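PDB 7ADK: putative immunoglobulin-blocking virulence protein from Mycoplasma mycoides subsp. capri, which probably binds and blocks host immunoglobulins as a mycoplasma virulence factor, and is seen here in complex with a lipoprotein. Local coordinates for residues N197-G202 against S314-F319; Y517-L522 against N552-D557; R568-L573 against K621-D626. All coordinates share one frame; numbering follows the deposited sequence.

Contact 1 of 3, residues N197-G202 against S314-F319; sequences NGYDEG and SPRSAF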
loop_
_atom_site.group_PDB
_atom_site.type_symbol
_atom_site.label_atom_id
_atom_site.label_comp_id
_atom_site.label_asym_id
_atom_site.label_seq_id
_atom_site.Cartn_x
_atom_site.Cartn_y
_atom_site.Cartn_z
ATOM N N ASN A 197 -36.633 -21.301 24.685
ATOM C CA ASN A 197 -35.663 -22.223 25.276
ATOM C C ASN A 197 -34.535 -22.635 24.309
ATOM O O ASN A 197 -33.743 -23.519 24.630
ATOM C CB ASN A 197 -36.411 -23.405 25.919
ATOM C CG ASN A 197 -37.159 -24.284 24.933
ATOM O OD1 ASN A 197 -36.792 -24.451 23.786
ATOM N ND2 ASN A 197 -38.247 -24.873 25.336
ATOM N N GLY A 198 -34.449 -22.017 23.132
ATOM C CA GLY A 198 -33.436 -22.279 22.112
ATOM C C GLY A 198 -32.182 -21.416 22.230
ATOM O O GLY A 198 -31.872 -20.889 23.297
ATOM N N TYR A 199 -31.469 -21.218 21.119
ATOM C CA TYR A 199 -30.207 -20.466 21.101
ATOM C C TYR A 199 -30.355 -18.990 21.524
ATOM O O TYR A 199 -29.472 -18.464 22.199
ATOM C CB TYR A 199 -29.572 -20.580 19.709
ATOM C CG TYR A 199 -28.153 -20.058 19.617
ATOM C CD1 TYR A 199 -27.087 -20.862 20.051
ATOM C CD2 TYR A 199 -27.893 -18.770 19.117
ATOM C CE1 TYR A 199 -25.772 -20.370 20.020
ATOM C CE2 TYR A 199 -26.576 -18.285 19.067
ATOM C CZ TYR A 199 -25.515 -19.078 19.528
ATOM O OH TYR A 199 -24.249 -18.606 19.463
ATOM N N ASP A 200 -31.478 -18.344 21.185
ATOM C CA ASP A 200 -31.783 -16.944 21.546
ATOM C C ASP A 200 -32.424 -16.761 22.943
ATOM O O ASP A 200 -32.913 -15.687 23.291
ATOM C CB ASP A 200 -32.545 -16.254 20.406
ATOM C CG ASP A 200 -31.722 -16.062 19.126
ATOM O OD1 ASP A 200 -30.495 -15.838 19.197
ATOM O OD2 ASP A 200 -32.326 -16.088 18.038
ATOM N N GLU A 201 -32.369 -17.787 23.794
ATOM C CA GLU A 201 -32.643 -17.643 25.222
ATOM C C GLU A 201 -31.645 -16.665 25.863
ATOM O O GLU A 201 -30.430 -16.802 25.712
ATOM C CB GLU A 201 -32.637 -19.025 25.888
ATOM C CG GLU A 201 -32.735 -19.001 27.420
ATOM C CD GLU A 201 -31.380 -19.081 28.136
ATOM O OE1 GLU A 201 -30.531 -19.915 27.755
ATOM O OE2 GLU A 201 -31.175 -18.367 29.139
ATOM N N GLY A 202 -32.156 -15.671 26.585
ATOM C CA GLY A 202 -31.340 -14.612 27.181
ATOM C C GLY A 202 -31.075 -13.398 26.285
ATOM O O GLY A 202 -30.225 -12.573 26.617
ATOM N N SER A 314 -37.298 -14.487 15.244
ATOM C CA SER A 314 -36.123 -14.708 16.096
ATOM C C SER A 314 -36.254 -13.854 17.355
ATOM O O SER A 314 -36.431 -12.642 17.245
ATOM C CB SER A 314 -34.816 -14.370 15.371
ATOM O OG SER A 314 -33.723 -14.265 16.272
ATOM N N PRO A 315 -36.130 -14.427 18.564
ATOM C CA PRO A 315 -36.147 -13.626 19.776
ATOM C C PRO A 315 -35.058 -12.556 19.847
ATOM O O PRO A 315 -35.244 -11.580 20.554
ATOM C CB PRO A 315 -36.043 -14.614 20.929
ATOM C CG PRO A 315 -36.605 -15.901 20.351
ATOM C CD PRO A 315 -36.183 -15.840 18.893
ATOM N N ARG A 316 -33.955 -12.671 19.099
ATOM C CA ARG A 316 -32.892 -11.654 19.031
ATOM C C ARG A 316 -33.243 -10.498 18.087
ATOM O O ARG A 316 -32.770 -9.387 18.269
ATOM C CB ARG A 316 -31.585 -12.358 18.625
ATOM C CG ARG A 316 -30.310 -11.526 18.816
ATOM C CD ARG A 316 -29.030 -12.239 18.370
ATOM N NE ARG A 316 -28.795 -13.501 19.078
ATOM C CZ ARG A 316 -27.861 -13.797 19.949
ATOM N NH1 ARG A 316 -26.891 -13.014 20.253
ATOM N NH2 ARG A 316 -27.922 -14.924 20.546
ATOM N N SER A 317 -34.087 -10.758 17.097
ATOM C CA SER A 317 -34.515 -9.794 16.074
ATOM C C SER A 317 -35.856 -9.122 16.383
ATOM O O SER A 317 -36.294 -8.261 15.628
ATOM C CB SER A 317 -34.625 -10.508 14.729
ATOM O OG SER A 317 -33.406 -11.132 14.393
ATOM N N ALA A 318 -36.546 -9.551 17.441
ATOM C CA ALA A 318 -37.858 -9.050 17.819
ATOM C C ALA A 318 -37.806 -7.604 18.311
ATOM O O ALA A 318 -36.995 -7.281 19.177
ATOM C CB ALA A 318 -38.444 -9.964 18.892
ATOM N N PHE A 319 -38.727 -6.769 17.846
ATOM C CA PHE A 319 -38.970 -5.416 18.345
ATOM C C PHE A 319 -40.469 -5.178 18.538
ATOM O O PHE A 319 -41.302 -5.937 18.062
ATOM C CB PHE A 319 -38.313 -4.365 17.431
ATOM C CG PHE A 319 -38.969 -4.123 16.084
ATOM C CD1 PHE A 319 -38.557 -4.869 14.973
ATOM C CD2 PHE A 319 -39.953 -3.132 15.929
ATOM C CE1 PHE A 319 -39.129 -4.622 13.714
ATOM C CE2 PHE A 319 -40.532 -2.895 14.672
ATOM C CZ PHE A 319 -40.115 -3.638 13.563
#
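D200 reaches from a type I beta turn, G198 to E201, into an ST turn formed by S314 and R316, and its carboxylate joins these two surface loops. The side chain is a useful case of one acid serving two kinds of donor. D200 CB packs on the ring of P315, 3.9 Å from P315 CB. Because CG lies anti to the carbonyl carbon (chi1 -67°), the carboxylate carries on past the proline, and D200 CG comes to 3.7 Å from R316 CB. The two oxygens then part company. D200 OD1 receives both hydrogens of a side-on grip, from R316 NE at 2.9 Å and from R316 NH2 at 3.0 Å, a salt bridge in which this single oxygen lies in the plane of the guanidinium. The bend at chi3 of R316 (-59°) brings NE round to the acid. NH2 continues to the ring of Y199, which it meets obliquely. P315 O and A318 O are in turn bonded by R248, the former weakly, which ties the 314-319 segment to helix 247-253. D200 OD2 takes the hydroxyl of S314 at 2.9 Å, approached from above the carboxylate plane. That hydroxyl has a second role: S314 OG also accepts from the backbone R316 N at 3.3 Å, the bond that closes the ST turn.

Contact 2 of 3, residues Y517-L522 against N552-D557; sequences YNPLAL and NTLAFD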
loop_
_atom_site.group_PDB
_atom_site.type_symbol
_atom_site.label_atom_id
_atom_site.label_comp_id
_atom_site.label_asym_id
_atom_site.label_seq_id
_atom_site.Cartn_x
_atom_site.Cartn_y
_atom_site.Cartn_z
ATOM N N TYR A 517 -8.292 -19.219 -9.783
ATOM C CA TYR A 517 -8.023 -20.631 -9.995
ATOM C C TYR A 517 -8.248 -20.950 -11.466
ATOM O O TYR A 517 -9.048 -20.305 -12.146
ATOM C CB TYR A 517 -8.863 -21.500 -9.050
ATOM C CG TYR A 517 -10.363 -21.497 -9.277
ATOM C CD1 TYR A 517 -11.132 -20.435 -8.792
ATOM C CD2 TYR A 517 -10.998 -22.560 -9.941
ATOM C CE1 TYR A 517 -12.527 -20.427 -8.948
ATOM C CE2 TYR A 517 -12.393 -22.551 -10.116
ATOM C CZ TYR A 517 -13.165 -21.493 -9.600
ATOM O OH TYR A 517 -14.513 -21.523 -9.686
ATOM N N ASN A 518 -7.535 -21.949 -11.966
ATOM C CA ASN A 518 -7.879 -22.551 -13.243
ATOM C C ASN A 518 -8.993 -23.575 -12.984
ATOM O O ASN A 518 -8.776 -24.502 -12.208
ATOM C CB ASN A 518 -6.620 -23.151 -13.881
ATOM C CG ASN A 518 -6.822 -23.524 -15.333
ATOM O OD1 ASN A 518 -7.862 -24.005 -15.731
ATOM N ND2 ASN A 518 -5.846 -23.314 -16.167
ATOM N N PRO A 519 -10.181 -23.474 -13.599
ATOM C CA PRO A 519 -11.243 -24.424 -13.313
ATOM C C PRO A 519 -10.907 -25.852 -13.752
ATOM O O PRO A 519 -11.324 -26.797 -13.097
ATOM C CB PRO A 519 -12.470 -23.847 -13.999
ATOM C CG PRO A 519 -11.912 -23.011 -15.141
ATOM C CD PRO A 519 -10.622 -22.465 -14.547
ATOM N N LEU A 520 -10.047 -26.034 -14.754
ATOM C CA LEU A 520 -9.552 -27.343 -15.178
ATOM C C LEU A 520 -8.605 -27.997 -14.159
ATOM O O LEU A 520 -8.507 -29.216 -14.127
ATOM C CB LEU A 520 -8.861 -27.188 -16.538
ATOM C CG LEU A 520 -9.757 -26.607 -17.642
ATOM C CD1 LEU A 520 -8.903 -26.226 -18.834
ATOM C CD2 LEU A 520 -10.808 -27.616 -18.075
ATOM N N ALA A 521 -7.947 -27.235 -13.279
ATOM C CA ALA A 521 -7.063 -27.769 -12.239
ATOM C C ALA A 521 -7.775 -28.583 -11.147
ATOM O O ALA A 521 -7.104 -29.232 -10.353
ATOM C CB ALA A 521 -6.277 -26.619 -11.610
ATOM N N LEU A 522 -9.105 -28.586 -11.103
ATOM C CA LEU A 522 -9.890 -29.270 -10.078
ATOM C C LEU A 522 -10.647 -30.488 -10.628
ATOM O O LEU A 522 -11.518 -31.008 -9.936
ATOM C CB LEU A 522 -10.838 -28.243 -9.438
ATOM C CG LEU A 522 -10.169 -26.973 -8.881
ATOM C CD1 LEU A 522 -11.245 -25.992 -8.426
ATOM C CD2 LEU A 522 -9.261 -27.294 -7.707
ATOM N N ASN A 552 -13.489 -15.029 -7.158
ATOM C CA ASN A 552 -14.411 -14.497 -8.158
ATOM C C ASN A 552 -13.820 -14.507 -9.586
ATOM O O ASN A 552 -14.470 -14.032 -10.507
ATOM C CB ASN A 552 -14.914 -13.118 -7.687
ATOM C CG ASN A 552 -16.401 -12.933 -7.924
ATOM O OD1 ASN A 552 -16.899 -12.988 -9.034
ATOM N ND2 ASN A 552 -17.175 -12.729 -6.898
ATOM N N THR A 553 -12.621 -15.062 -9.789
ATOM C CA THR A 553 -11.910 -15.118 -11.081
ATOM C C THR A 553 -11.715 -16.552 -11.548
ATOM O O THR A 553 -11.308 -17.404 -10.769
ATOM C CB THR A 553 -10.533 -14.431 -11.017
ATOM O OG1 THR A 553 -10.686 -13.079 -10.723
ATOM C CG2 THR A 553 -9.736 -14.469 -12.313
ATOM N N LEU A 554 -11.920 -16.784 -12.846
ATOM C CA LEU A 554 -11.424 -17.948 -13.569
ATOM C C LEU A 554 -10.230 -17.532 -14.438
ATOM O O LEU A 554 -10.365 -16.645 -15.271
ATOM C CB LEU A 554 -12.547 -18.539 -14.434
ATOM C CG LEU A 554 -13.825 -18.942 -13.700
ATOM C CD1 LEU A 554 -14.783 -19.599 -14.679
ATOM C CD2 LEU A 554 -13.524 -19.907 -12.573
ATOM N N ALA A 555 -9.073 -18.172 -14.268
ATOM C CA ALA A 555 -7.841 -17.855 -14.991
ATOM C C ALA A 555 -7.295 -19.076 -15.740
ATOM O O ALA A 555 -6.774 -19.995 -15.126
ATOM C CB ALA A 555 -6.810 -17.293 -14.018
ATOM N N PHE A 556 -7.380 -19.090 -17.066
ATOM C CA PHE A 556 -6.854 -20.170 -17.901
ATOM C C PHE A 556 -5.349 -20.008 -18.170
ATOM O O PHE A 556 -4.840 -18.889 -18.192
ATOM C CB PHE A 556 -7.701 -20.274 -19.168
ATOM C CG PHE A 556 -9.130 -20.686 -18.883
ATOM C CD1 PHE A 556 -9.456 -22.049 -18.805
ATOM C CD2 PHE A 556 -10.128 -19.721 -18.669
ATOM C CE1 PHE A 556 -10.774 -22.448 -18.539
ATOM C CE2 PHE A 556 -11.448 -20.121 -18.403
ATOM C CZ PHE A 556 -11.773 -21.483 -18.341
ATOM N N ASP A 557 -4.631 -21.112 -18.357
ATOM C CA ASP A 557 -3.183 -21.128 -18.575
ATOM C C ASP A 557 -2.843 -21.384 -20.057
ATOM O O ASP A 557 -3.715 -21.685 -20.872
ATOM C CB ASP A 557 -2.508 -22.106 -17.590
ATOM C CG ASP A 557 -1.052 -21.743 -17.238
ATOM O OD1 ASP A 557 -0.468 -20.837 -17.877
ATOM O OD2 ASP A 557 -0.489 -22.348 -16.295
#
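Y517 and L554 form a parallel beta bridge at one margin of a five-stranded parallel sheet, where the short strand 516-517 runs beside 553-555. A single, nearly straight bond joins the two backbones: A555 N donates to Y517 O at 3.0 Å (175°). The chains then diverge as P519 to A521 wind into a 3-10 turn, and side chains take over.

The tight part lies on the side of Y517, L554, P519 and F556. Y517 CG sits between the backbone N and the carbonyl carbon (chi1 67°), where the ring starts out beside L554. The two side chains run side by side in the same direction, and L554 CD2 meets the ring obliquely at Y517 CZ, 3.4 Å away. P519 sits over one face of F556 in a CH-pi contact, its CD 4.3 Å from the ring centroid and displaced toward the rim. L520 CD1 approaches the edge of the same ring, 4.2 Å from F556 CD1.

N518 stands between this core and the looser flank. N518 OD1 accepts from L520 N at 3.1 Å, making an Asx turn that starts the 3-10 segment, while its ND2 bonds D560. The same D560 oxygen takes D557 N, consistent with the two donors N518 ND2 and D557 N lying 3.3 Å apart unbonded.

On the opposite flank of the strand the contact is thin. T553 meets the Y517 ring through its carbonyl oxygen, T553 O lying 3.6 Å from Y517 CD1, while its side chain stays clear of 517-522, and A555 offers a lone methyl. D557, salt-bridged to K464, packs on G681 of the lipoprotein chain.

Helix 567-579 covers the apolar side through V576 and Y577, and strand 608-610 continues the sheet beyond 553-555, with L609 against L554 and F556.

Contact 3 of 3, residues R568-L573 against K621-D626; sequences RINDGL and KGLRFD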
loop_
_atom_site.group_PDB
_atom_site.type_symbol
_atom_site.label_atom_id
_atom_site.label_comp_id
_atom_site.label_asym_id
_atom_site.label_seq_id
_atom_site.Cartn_x
_atom_site.Cartn_y
_atom_site.Cartn_z
ATOM N N ARG A 568 -11.176 -26.754 -24.771
ATOM C CA ARG A 568 -10.768 -26.927 -23.369
ATOM C C ARG A 568 -11.250 -25.789 -22.472
ATOM O O ARG A 568 -11.578 -26.027 -21.318
ATOM C CB ARG A 568 -9.249 -27.102 -23.277
ATOM C CG ARG A 568 -8.843 -28.047 -22.153
ATOM C CD ARG A 568 -7.335 -28.028 -21.893
ATOM N NE ARG A 568 -6.899 -29.214 -21.137
ATOM C CZ ARG A 568 -6.234 -29.282 -20.001
ATOM N NH1 ARG A 568 -5.808 -28.260 -19.342
ATOM N NH2 ARG A 568 -5.988 -30.434 -19.482
ATOM N N ILE A 569 -11.335 -24.562 -22.992
ATOM C CA ILE A 569 -11.870 -23.416 -22.262
ATOM C C ILE A 569 -13.385 -23.537 -22.094
ATOM O O ILE A 569 -13.858 -23.382 -20.983
ATOM C CB ILE A 569 -11.438 -22.084 -22.899
ATOM C CG1 ILE A 569 -9.908 -21.929 -22.822
ATOM C CG2 ILE A 569 -12.107 -20.918 -22.181
ATOM C CD1 ILE A 569 -9.340 -20.792 -23.628
ATOM N N ASN A 570 -14.169 -23.854 -23.121
ATOM C CA ASN A 570 -15.616 -24.023 -22.980
ATOM C C ASN A 570 -16.030 -25.167 -22.036
ATOM O O ASN A 570 -17.055 -25.051 -21.365
ATOM C CB ASN A 570 -16.224 -24.219 -24.369
ATOM C CG ASN A 570 -16.443 -22.907 -25.071
ATOM O OD1 ASN A 570 -17.419 -22.220 -24.853
ATOM N ND2 ASN A 570 -15.555 -22.520 -25.928
ATOM N N ASP A 571 -15.241 -26.248 -21.964
ATOM C CA ASP A 571 -15.357 -27.283 -20.923
ATOM C C ASP A 571 -15.081 -26.683 -19.537
ATOM O O ASP A 571 -15.941 -26.710 -18.660
ATOM C CB ASP A 571 -14.370 -28.443 -21.168
ATOM C CG ASP A 571 -14.702 -29.412 -22.310
ATOM O OD1 ASP A 571 -15.887 -29.646 -22.641
ATOM O OD2 ASP A 571 -13.752 -30.028 -22.843
ATOM N N GLY A 572 -13.905 -26.080 -19.334
ATOM C CA GLY A 572 -13.538 -25.498 -18.045
ATOM C C GLY A 572 -14.511 -24.425 -17.560
ATOM O O GLY A 572 -14.774 -24.327 -16.366
ATOM N N LEU A 573 -15.077 -23.642 -18.472
ATOM C CA LEU A 573 -15.993 -22.535 -18.198
ATOM C C LEU A 573 -17.368 -23.041 -17.742
ATOM O O LEU A 573 -17.893 -22.601 -16.721
ATOM C CB LEU A 573 -16.052 -21.691 -19.481
ATOM C CG LEU A 573 -16.539 -20.258 -19.359
ATOM C CD1 LEU A 573 -15.533 -19.415 -18.630
ATOM C CD2 LEU A 573 -16.708 -19.636 -20.731
ATOM N N LYS A 621 -14.747 -14.039 -28.438
ATOM C CA LYS A 621 -15.001 -14.917 -29.594
ATOM C C LYS A 621 -14.857 -16.384 -29.179
ATOM O O LYS A 621 -13.888 -16.746 -28.526
ATOM C CB LYS A 621 -14.036 -14.595 -30.752
ATOM C CG LYS A 621 -14.390 -15.335 -32.054
ATOM C CD LYS A 621 -13.295 -15.288 -33.124
ATOM C CE LYS A 621 -12.287 -16.429 -33.026
ATOM N NZ LYS A 621 -12.825 -17.707 -33.543
ATOM N N GLY A 622 -15.790 -17.233 -29.591
ATOM C CA GLY A 622 -15.729 -18.680 -29.395
ATOM C C GLY A 622 -16.056 -19.158 -27.986
ATOM O O GLY A 622 -15.907 -20.335 -27.705
ATOM N N LEU A 623 -16.500 -18.279 -27.080
ATOM C CA LEU A 623 -16.824 -18.577 -25.683
ATOM C C LEU A 623 -18.345 -18.595 -25.447
ATOM O O LEU A 623 -19.052 -17.659 -25.817
ATOM C CB LEU A 623 -16.130 -17.552 -24.770
ATOM C CG LEU A 623 -14.599 -17.452 -24.887
ATOM C CD1 LEU A 623 -14.074 -16.499 -23.819
ATOM C CD2 LEU A 623 -13.903 -18.794 -24.695
ATOM N N ARG A 624 -18.857 -19.652 -24.809
ATOM C CA ARG A 624 -20.280 -19.871 -24.514
ATOM C C ARG A 624 -20.590 -19.646 -23.037
ATOM O O ARG A 624 -19.889 -20.169 -22.179
ATOM C CB ARG A 624 -20.681 -21.280 -24.963
ATOM C CG ARG A 624 -20.520 -21.460 -26.478
ATOM C CD ARG A 624 -21.025 -22.817 -26.966
ATOM N NE ARG A 624 -20.153 -23.927 -26.546
ATOM C CZ ARG A 624 -19.128 -24.420 -27.210
ATOM N NH1 ARG A 624 -18.517 -25.478 -26.798
ATOM N NH2 ARG A 624 -18.698 -23.902 -28.313
ATOM N N PHE A 625 -21.635 -18.879 -22.727
ATOM C CA PHE A 625 -22.022 -18.521 -21.350
ATOM C C PHE A 625 -23.410 -19.045 -20.964
ATOM O O PHE A 625 -23.960 -18.614 -19.955
ATOM C CB PHE A 625 -21.864 -17.007 -21.102
ATOM C CG PHE A 625 -20.439 -16.476 -21.186
ATOM C CD1 PHE A 625 -19.889 -16.181 -22.441
ATOM C CD2 PHE A 625 -19.655 -16.302 -20.034
ATOM C CE1 PHE A 625 -18.576 -15.697 -22.555
ATOM C CE2 PHE A 625 -18.329 -15.851 -20.150
ATOM C CZ PHE A 625 -17.789 -15.544 -21.406
ATOM N N ASP A 626 -23.974 -19.995 -21.713
ATOM C CA ASP A 626 -25.197 -20.725 -21.346
ATOM C C ASP A 626 -25.092 -22.253 -21.573
ATOM O O ASP A 626 -24.177 -22.748 -22.228
ATOM C CB ASP A 626 -26.443 -20.083 -21.967
ATOM C CG ASP A 626 -26.491 -19.973 -23.491
ATOM O OD1 ASP A 626 -25.542 -20.374 -24.180
ATOM O OD2 ASP A 626 -27.499 -19.456 -24.009
#
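The N570 amide and the R624 guanidinium lie stacked, their planes 15° apart, with N570 OD1 3.6 Å above the guanidinium and over its centre. The contact belongs to a beta-alpha-beta crossover: helix 567-579, which carries N570, links the parallel strands 553-555 and 608-610, and the loop that follows the second strand folds back over it. At its edge the same amide reads the loop backbone on both sides of L623. N570 ND2 donates to G622 O at 2.8 Å, nearly straight at 165°, and R624 N donates to N570 OD1 at 2.9 Å. Both bonds lie in the carbonyl plane of their acceptor. ND2 also bonds Y566 O, one turn back, so the amide is held at three points and its rotation is fixed. This is a worked example of an asparagine docking an irregular segment on a helix by satisfying its peptide groups.

A bend at chi3 (-71°) brings R624 NE back toward the amide, and the guanidinium beyond lies against the amide. R624 is exposed, whereas the ends of L623 and F625 meet apolar side chains of the helix. L573 CD2 lies 4.1 Å above the plane of the F625 ring, toward its rim, and the ring also rests on L609 of the sheet. On the other side of N570 along the helix, I569 CG2 touches L623 CD2 at 3.7 Å.

Overall arrangement
Along the chain the three contacts come in series. Contact 1 stands apart, its centre about 43 Å from that of contact 2 and 48 Å from that of contact 3, across the chain's centre; it joins the loop after helix 182-194 to the turn between 312-313 and 318-320, outer strands of a small antiparallel sheet. Contacts 2 and 3 are neighbours, with centres 12 Å apart, and share helix 567-579 and the five-stranded parallel sheet. They touch: P519 CB lies 3.3 Å from G572 O, and L520 also packs on the helix. The helix is therefore held between the 3-10 turn of contact 2 and the loop of contact 3, while the lipoprotein reaches contact 2 alone.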